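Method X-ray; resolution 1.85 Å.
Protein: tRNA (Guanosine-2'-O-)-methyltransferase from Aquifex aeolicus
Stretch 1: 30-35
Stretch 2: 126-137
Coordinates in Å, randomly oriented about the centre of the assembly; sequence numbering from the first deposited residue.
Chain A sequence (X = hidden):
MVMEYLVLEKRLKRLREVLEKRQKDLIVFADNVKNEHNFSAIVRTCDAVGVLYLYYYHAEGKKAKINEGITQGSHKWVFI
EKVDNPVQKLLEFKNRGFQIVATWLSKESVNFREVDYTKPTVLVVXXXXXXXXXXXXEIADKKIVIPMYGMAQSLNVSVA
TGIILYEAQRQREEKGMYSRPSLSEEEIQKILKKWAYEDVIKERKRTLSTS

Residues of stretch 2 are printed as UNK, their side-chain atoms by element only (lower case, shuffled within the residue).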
# COMPACT_ATOMS: atom_id res chain seq x y z
N ALA A 30 -0.34 -6.54 0.28
CA ALA A 30 0.83 -7.29 0.75
C ALA A 30 0.50 -8.77 0.67
O ALA A 30 -0.35 -9.28 1.41
CB ALA A 30 1.17 -6.90 2.18
N ASP A 31 1.16 -9.46 -0.24
CA ASP A 31 0.91 -10.88 -0.45
C ASP A 31 1.87 -11.77 0.30
O ASP A 31 2.99 -12.00 -0.14
CB ASP A 31 0.96 -11.20 -1.95
CG ASP A 31 0.85 -12.69 -2.22
OD1 ASP A 31 0.13 -13.37 -1.45
OD2 ASP A 31 1.46 -13.18 -3.18
N ASN A 32 1.41 -12.25 1.45
CA ASN A 32 2.18 -13.15 2.30
C ASN A 32 3.56 -12.62 2.70
O ASN A 32 4.58 -13.29 2.49
CB ASN A 32 2.32 -14.50 1.59
CG ASN A 32 2.78 -15.61 2.53
OD1 ASN A 32 2.64 -15.49 3.75
ND2 ASN A 32 3.30 -16.69 1.97
N VAL A 33 3.60 -11.42 3.28
CA VAL A 33 4.86 -10.86 3.74
C VAL A 33 5.29 -11.63 4.99
O VAL A 33 4.56 -11.67 5.98
CB VAL A 33 4.73 -9.35 4.07
CG1 VAL A 33 5.93 -8.88 4.88
CG2 VAL A 33 4.65 -8.56 2.77
N LYS A 34 6.47 -12.23 4.91
CA LYS A 34 7.02 -13.05 5.99
C LYS A 34 7.01 -12.50 7.41
O LYS A 34 6.12 -12.83 8.20
CB LYS A 34 8.46 -13.45 5.62
CG LYS A 34 8.68 -14.96 5.53
CD LYS A 34 8.45 -15.63 6.88
CE LYS A 34 8.73 -17.13 6.81
NZ LYS A 34 8.48 -17.79 8.13
N ASN A 35 7.98 -11.66 7.76
CA ASN A 35 8.07 -11.15 9.12
C ASN A 35 7.42 -9.80 9.39
O ASN A 35 7.25 -8.97 8.49
CB ASN A 35 9.53 -11.12 9.58
CG ASN A 35 10.35 -10.08 8.86
OD1 ASN A 35 10.42 -8.93 9.29
ND2 ASN A 35 10.96 -10.47 7.75
N UNK A 126 5.09 -8.92 -2.35
CA UNK A 126 5.01 -10.11 -1.52
C UNK A 126 6.31 -10.87 -1.35
O UNK A 126 7.33 -10.50 -1.92
N UNK A 127 6.25 -11.93 -0.56
CA UNK A 127 7.41 -12.77 -0.31
C UNK A 127 7.27 -14.19 -0.85
O UNK A 127 7.83 -15.12 -0.26
c UNK A 127 8.55 -11.71 1.68
c UNK A 127 7.71 -12.86 1.19
o UNK A 127 9.60 -11.40 1.12
n UNK A 127 8.09 -11.07 2.75
N UNK A 128 6.52 -14.37 -1.93
CA UNK A 128 6.41 -15.70 -2.51
C UNK A 128 7.66 -15.83 -3.37
O UNK A 128 8.38 -14.85 -3.57
o UNK A 128 4.56 -17.81 -1.44
c UNK A 128 3.82 -15.81 -2.57
o UNK A 128 2.64 -16.96 -0.83
c UNK A 128 5.14 -15.85 -3.36
c UNK A 128 3.66 -16.94 -1.54
N UNK A 129 7.92 -17.02 -3.89
CA UNK A 129 9.11 -17.28 -4.69
C UNK A 129 9.48 -16.19 -5.70
O UNK A 129 10.63 -15.75 -5.75
c UNK A 129 9.96 -20.49 -6.74
c UNK A 129 8.96 -18.62 -5.41
c UNK A 129 10.24 -19.15 -6.07
c UNK A 129 11.33 -19.30 -5.02
N UNK A 130 8.51 -15.76 -6.50
CA UNK A 130 8.79 -14.73 -7.50
C UNK A 130 8.13 -13.38 -7.17
O UNK A 130 7.91 -12.56 -8.06
c UNK A 130 8.65 -16.95 -10.72
n UNK A 130 7.91 -18.05 -10.74
c UNK A 130 9.08 -16.46 -9.35
c UNK A 130 8.33 -15.22 -8.88
o UNK A 130 8.97 -16.34 -11.75
N UNK A 131 7.86 -13.15 -5.89
CA UNK A 131 7.24 -11.91 -5.47
C UNK A 131 5.82 -12.23 -5.04
O UNK A 131 5.57 -12.55 -3.87
N UNK A 132 4.89 -12.14 -5.97
CA UNK A 132 3.50 -12.47 -5.69
C UNK A 132 3.33 -13.93 -6.11
O UNK A 132 4.20 -14.51 -6.76
c UNK A 132 2.74 -11.79 -7.99
c UNK A 132 2.70 -10.12 -6.11
c UNK A 132 2.52 -11.59 -6.50
N UNK A 133 2.20 -14.53 -5.74
CA UNK A 133 1.94 -15.91 -6.11
C UNK A 133 1.56 -16.00 -7.58
O UNK A 133 1.25 -15.00 -8.22
c UNK A 133 0.79 -16.45 -5.27
o UNK A 133 -0.38 -15.68 -5.49
N UNK A 134 1.61 -17.22 -8.15
CA UNK A 134 1.25 -17.38 -9.56
C UNK A 134 -0.24 -17.09 -9.74
O UNK A 134 -0.67 -16.62 -10.79
c UNK A 134 2.29 -18.43 -7.64
c UNK A 134 2.76 -19.08 -8.92
c UNK A 134 1.60 -18.84 -9.84
N UNK A 135 -1.02 -17.37 -8.70
CA UNK A 135 -2.46 -17.14 -8.74
C UNK A 135 -2.73 -15.65 -8.94
O UNK A 135 -3.58 -15.26 -9.74
c UNK A 135 -1.82 -19.76 -6.97
c UNK A 135 -3.18 -19.12 -7.22
o UNK A 135 -1.04 -19.23 -6.16
c UNK A 135 -3.12 -17.60 -7.43
o UNK A 135 -1.54 -20.82 -7.58
N UNK A 136 -1.98 -14.82 -8.23
CA UNK A 136 -2.14 -13.38 -8.34
C UNK A 136 -1.62 -12.81 -9.66
O UNK A 136 -2.30 -12.02 -10.31
c UNK A 136 -1.44 -12.65 -7.16
c UNK A 136 -1.35 -11.15 -7.44
c UNK A 136 -1.55 -12.31 -4.62
c UNK A 136 -2.19 -12.93 -5.86
N UNK A 137 -0.42 -13.22 -10.07
CA UNK A 137 0.15 -12.69 -11.29
C UNK A 137 -0.72 -13.00 -12.52
O UNK A 137 -0.69 -12.27 -13.50
c UNK A 137 1.60 -13.21 -11.52
c UNK A 137 1.59 -14.59 -12.19
c UNK A 137 2.38 -12.21 -12.36

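Position 126 has no side-chain atoms. Its CA lies 3.1 Å from D31 O and 4.3 Å from D31 CA, in a parallel bridge; an ideal CB would stand 2.4 Å from D31 O, a clash. The residue is glycine, G126.

Position 127 carries two carbons, the second bearing one oxygen and one nitrogen. Its backbone N donates to D31 O (3.3 Å, 148°), and its CB packs 3.4 Å from N32 O. The short amide makes it asparagine, N127. The amide is probably turned over in the model, so the 2.9 Å between N127 ND2 and K34 N is best left unassigned.

Position 128 shows three carbons in a row, the last carrying two oxygens, one of which lies beside the ND2 of N32; it is glutamate, E128. N32 ND2 donates to E128 OE1 at 2.9 Å and 152°.

Position 129 has four carbons forked at the second, which identifies leucine, L129; its side chain is out of reach of stretch 1. Position 130 has three carbons, the third with one oxygen and one nitrogen, so it is glutamine, Q130, also out of reach.

Position 131 has no side chain. Its phi/psi of 110/-91 would jam a CB against the preceding carbonyl O, which by itself calls for glycine, G131. It closes a type I turn from E128, with E128 N to G131 O at 2.8 Å and G131 N to E128 O at 2.9 Å.

Position 132 has one carbon carrying two more, and its CA is 3.3 Å from D31 OD2: valine, V132. Position 133 has one carbon then one oxygen, and its backbone N donates to D31 OD2 (3.0 Å, 135°); it is serine, S133.

At position 134 three carbons close a ring onto the backbone N, which defines proline, P134. Position 135 repeats the three-carbon, two-oxygen pattern of glutamate, E135. Neither touches stretch 1.

Position 136 has four carbons forked at the first, one arm two carbons long, and the end of that arm meets the D31 carboxylate: isoleucine, I136. Its CD1 reaches 3.4 Å from D31 CG, and I136 N donates to S133 OG (3.3 Å, 155°), capping the helix. Position 137, one carbon carrying two, is valine, V137, with no contact.

The contact, burying 392 Å² in total, centres on D31. Its carbonyl takes the N127 backbone NH beside the parallel bridge, while its carboxylate accepts from S133 N at the helix start and meets I136 CD1. D31 OD1 is buried without a partner and lies 4.4 Å from E128 OE1, a proximity of like charges; the N32 ND2 bond gives that glutamate a donor nearby.

Stretch 2, residues 126-137: GNELQGVSPEIV
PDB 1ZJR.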